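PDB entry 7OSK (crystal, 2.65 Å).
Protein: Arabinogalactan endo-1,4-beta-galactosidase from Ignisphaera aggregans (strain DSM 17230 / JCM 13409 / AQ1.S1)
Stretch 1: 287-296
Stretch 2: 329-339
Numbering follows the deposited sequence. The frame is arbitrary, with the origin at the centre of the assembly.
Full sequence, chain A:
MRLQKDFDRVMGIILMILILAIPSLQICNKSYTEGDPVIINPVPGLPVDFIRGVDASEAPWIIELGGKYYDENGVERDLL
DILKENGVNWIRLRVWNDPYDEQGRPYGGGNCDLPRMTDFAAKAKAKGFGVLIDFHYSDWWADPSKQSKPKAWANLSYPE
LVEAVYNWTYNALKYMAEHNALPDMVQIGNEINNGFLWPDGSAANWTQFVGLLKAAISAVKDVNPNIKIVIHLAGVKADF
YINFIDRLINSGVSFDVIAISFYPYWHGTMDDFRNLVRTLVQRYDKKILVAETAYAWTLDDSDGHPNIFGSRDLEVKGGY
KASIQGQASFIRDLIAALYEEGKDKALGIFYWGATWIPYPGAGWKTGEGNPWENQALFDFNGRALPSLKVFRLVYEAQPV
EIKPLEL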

# COMPACT_ATOMS: atom_id res chain seq x y z
N LYS A 287 3.75 -4.68 15.75
CA LYS A 287 4.48 -3.74 14.92
C LYS A 287 3.57 -2.68 14.31
O LYS A 287 2.37 -2.90 14.14
CB LYS A 287 5.23 -4.48 13.82
CG LYS A 287 6.30 -5.44 14.33
CD LYS A 287 7.41 -4.71 15.09
CE LYS A 287 8.33 -5.68 15.81
NZ LYS A 287 9.02 -6.62 14.87
N ILE A 288 4.16 -1.53 14.00
CA ILE A 288 3.43 -0.39 13.47
C ILE A 288 3.94 -0.04 12.08
O ILE A 288 5.13 0.22 11.90
CB ILE A 288 3.57 0.84 14.39
CG1 ILE A 288 3.42 0.44 15.86
CG2 ILE A 288 2.57 1.92 14.00
CD1 ILE A 288 2.08 -0.18 16.20
N LEU A 289 3.03 -0.02 11.11
CA LEU A 289 3.40 0.20 9.71
C LEU A 289 2.51 1.25 9.06
O LEU A 289 1.33 1.37 9.39
CB LEU A 289 3.31 -1.12 8.93
CG LEU A 289 3.55 -1.07 7.42
CD1 LEU A 289 5.00 -0.73 7.12
CD2 LEU A 289 3.16 -2.39 6.78
N VAL A 290 3.08 2.01 8.14
CA VAL A 290 2.31 2.89 7.26
C VAL A 290 2.20 2.23 5.88
O VAL A 290 3.14 2.28 5.09
CB VAL A 290 2.95 4.29 7.13
CG1 VAL A 290 2.10 5.18 6.22
CG2 VAL A 290 3.12 4.93 8.50
N ALA A 291 1.06 1.61 5.61
CA ALA A 291 0.86 0.85 4.38
C ALA A 291 0.66 1.78 3.18
O ALA A 291 1.03 1.43 2.06
CB ALA A 291 -0.33 -0.08 4.51
N GLU A 292 0.06 2.93 3.43
CA GLU A 292 -0.19 3.90 2.36
C GLU A 292 -0.04 5.32 2.86
O GLU A 292 -0.52 5.68 3.93
CB GLU A 292 -1.59 3.70 1.76
CG GLU A 292 -1.78 2.38 1.04
CD GLU A 292 -3.14 2.28 0.36
OE1 GLU A 292 -3.88 3.28 0.34
OE2 GLU A 292 -3.46 1.18 -0.16
N THR A 293 0.65 6.13 2.06
CA THR A 293 0.78 7.56 2.33
C THR A 293 1.32 8.24 1.08
O THR A 293 2.01 7.61 0.27
CB THR A 293 1.71 7.84 3.53
OG1 THR A 293 1.73 9.24 3.81
CG2 THR A 293 3.13 7.36 3.25
N ALA A 294 1.00 9.51 0.91
CA ALA A 294 1.47 10.26 -0.25
C ALA A 294 1.25 11.75 -0.08
O ALA A 294 0.49 12.18 0.79
CB ALA A 294 0.77 9.77 -1.51
N TYR A 295 1.93 12.53 -0.91
CA TYR A 295 1.71 13.97 -0.95
C TYR A 295 2.03 14.51 -2.33
O TYR A 295 2.63 13.81 -3.15
CB TYR A 295 2.57 14.68 0.10
CG TYR A 295 1.94 15.96 0.58
CD1 TYR A 295 0.88 15.94 1.48
CD2 TYR A 295 2.39 17.19 0.13
CE1 TYR A 295 0.30 17.11 1.92
CE2 TYR A 295 1.81 18.37 0.56
CZ TYR A 295 0.76 18.32 1.46
OH TYR A 295 0.17 19.48 1.91
N ALA A 296 1.62 15.75 -2.58
CA ALA A 296 1.78 16.35 -3.90
C ALA A 296 3.12 17.06 -4.05
O ALA A 296 3.49 17.88 -3.22
CB ALA A 296 0.64 17.32 -4.16
N SER A 329 9.89 16.81 2.47
CA SER A 329 9.84 17.24 3.86
C SER A 329 8.80 16.42 4.63
O SER A 329 9.03 16.01 5.77
CB SER A 329 9.51 18.73 3.96
OG SER A 329 10.51 19.52 3.34
N PHE A 330 7.66 16.18 3.99
CA PHE A 330 6.60 15.39 4.60
C PHE A 330 7.04 13.94 4.85
O PHE A 330 6.80 13.40 5.93
CB PHE A 330 5.35 15.40 3.73
CG PHE A 330 4.42 14.25 3.99
CD1 PHE A 330 3.78 14.13 5.22
CD2 PHE A 330 4.19 13.29 3.02
CE1 PHE A 330 2.93 13.07 5.47
CE2 PHE A 330 3.34 12.23 3.26
CZ PHE A 330 2.71 12.12 4.49
N ILE A 331 7.68 13.33 3.86
CA ILE A 331 8.10 11.94 3.96
C ILE A 331 9.14 11.75 5.06
O ILE A 331 9.02 10.84 5.89
CB ILE A 331 8.67 11.41 2.63
CG1 ILE A 331 7.57 11.38 1.56
CG2 ILE A 331 9.28 10.02 2.80
CD1 ILE A 331 8.06 11.01 0.17
N ARG A 332 10.16 12.59 5.07
CA ARG A 332 11.20 12.53 6.10
C ARG A 332 10.59 12.68 7.49
O ARG A 332 10.98 11.98 8.42
CB ARG A 332 12.26 13.61 5.87
CG ARG A 332 13.40 13.60 6.88
CD ARG A 332 13.54 14.94 7.60
NE ARG A 332 12.60 15.08 8.72
CZ ARG A 332 12.94 15.00 10.00
NH1 ARG A 332 14.20 14.79 10.38
NH2 ARG A 332 12.01 15.14 10.94
N ASP A 333 9.63 13.59 7.62
CA ASP A 333 9.00 13.87 8.90
C ASP A 333 8.08 12.74 9.34
O ASP A 333 7.89 12.51 10.54
CB ASP A 333 8.23 15.19 8.84
CG ASP A 333 9.14 16.40 8.74
OD1 ASP A 333 10.36 16.25 8.96
OD2 ASP A 333 8.64 17.50 8.44
N LEU A 334 7.51 12.02 8.38
CA LEU A 334 6.67 10.87 8.68
C LEU A 334 7.53 9.72 9.19
O LEU A 334 7.17 9.04 10.15
CB LEU A 334 5.87 10.44 7.45
CG LEU A 334 4.80 9.37 7.69
CD1 LEU A 334 3.68 9.90 8.56
CD2 LEU A 334 4.25 8.85 6.36
N ILE A 335 8.66 9.49 8.53
CA ILE A 335 9.62 8.49 8.97
C ILE A 335 10.13 8.83 10.37
O ILE A 335 10.26 7.96 11.23
CB ILE A 335 10.82 8.37 7.99
CG1 ILE A 335 10.34 7.81 6.65
CG2 ILE A 335 11.93 7.49 8.58
CD1 ILE A 335 11.44 7.65 5.59
N ALA A 336 10.41 10.11 10.58
CA ALA A 336 10.89 10.58 11.88
C ALA A 336 9.81 10.41 12.94
O ALA A 336 10.06 9.87 14.01
CB ALA A 336 11.33 12.03 11.78
N ALA A 337 8.61 10.89 12.63
CA ALA A 337 7.49 10.80 13.57
C ALA A 337 7.20 9.36 13.95
O ALA A 337 6.94 9.06 15.11
CB ALA A 337 6.25 11.45 12.96
N LEU A 338 7.24 8.47 12.96
CA LEU A 338 6.94 7.06 13.21
C LEU A 338 7.98 6.41 14.11
O LEU A 338 7.64 5.67 15.03
CB LEU A 338 6.85 6.30 11.88
CG LEU A 338 6.63 4.79 12.01
CD1 LEU A 338 5.39 4.48 12.83
CD2 LEU A 338 6.52 4.15 10.63
N TYR A 339 9.26 6.70 13.86
CA TYR A 339 10.34 6.06 14.60
C TYR A 339 10.50 6.66 15.99
O TYR A 339 10.77 5.94 16.96
CB TYR A 339 11.66 6.17 13.83
CG TYR A 339 12.82 5.54 14.56
CD1 TYR A 339 12.77 4.22 15.00
CD2 TYR A 339 13.98 6.27 14.81
CE1 TYR A 339 13.83 3.65 15.67
CE2 TYR A 339 15.05 5.70 15.48
CZ TYR A 339 14.97 4.39 15.91
OH TYR A 339 16.03 3.81 16.57

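The strand 287-293 and the helix 329-339 run nearly antiparallel, their N-to-C directions 162° apart and their axes approaching to 10.2 Å, a gap spanned by side chains from both stretches. About 356 Å² is buried between the two stretches, both sides summed. No hydrogen bond or salt bridge crosses the contact, which rests on side-chain packing. On the helix, Phe-330, Leu-334 and Leu-338 supply nearly all of the covered surface. Their four-residue spacing places them on one face, with the CA-to-CB bond of each directed toward the strand, and all three adopt the t rotamer at chi1.

Phe-330 covers the largest area and meets the C-terminal part of stretch 1, from Thr-293 to Tyr-295. Its ring touches three consecutive residues. The hydroxyl of Thr-293 lies at the ring edge, near the ring plane, with OG1 3.1 Å from CZ of Phe-330; this oxygen is hydrogen-bonded elsewhere in the structure, so its polar requirement is met although its neighbour here is a hydrocarbon ring. The carbonyl O of Ala-294 lies 3.8 Å from CE2 of Phe-330, while the CA-to-CB bond of Ala-294 points away from the helix, so that the backbone rather than the methyl makes this approach. Next along, CB of Tyr-295 packs 3.6 Å from CD2 of Phe-330. The two aromatic rings are oblique, with planes at 42° and centroids 5.6 Å apart. The backbones also draw close here, the CA atoms of Tyr-295 and Phe-330 being 7.5 Å apart.

Leu-338 anchors the other end of the contact, where it bridges two strand residues. Its CD1 lies 4.0 Å from CG2 of Ile-288 and its CD2 lies 4.1 Å from CG2 of Val-290, so the forked end of the leucine spans a pair of side chains that alternation along the strand places on the same side. The intervening Leu-289 points away. Ile-288 starts toward the helix, but the end of its side chain leads away, leaving the CG2 methyl to make the closest contact.

Leu-334 fills the middle. Its CD2 reaches both CG1 of Val-290, at 4.3 Å, and OG1 of Thr-293, at 3.6 Å, linking the aliphatic cluster around Leu-338 to the aromatic region around Phe-330. Val-290 is thus shared by both leucines. The resulting order, reversed along the two chains, follows directly from their antiparallel course.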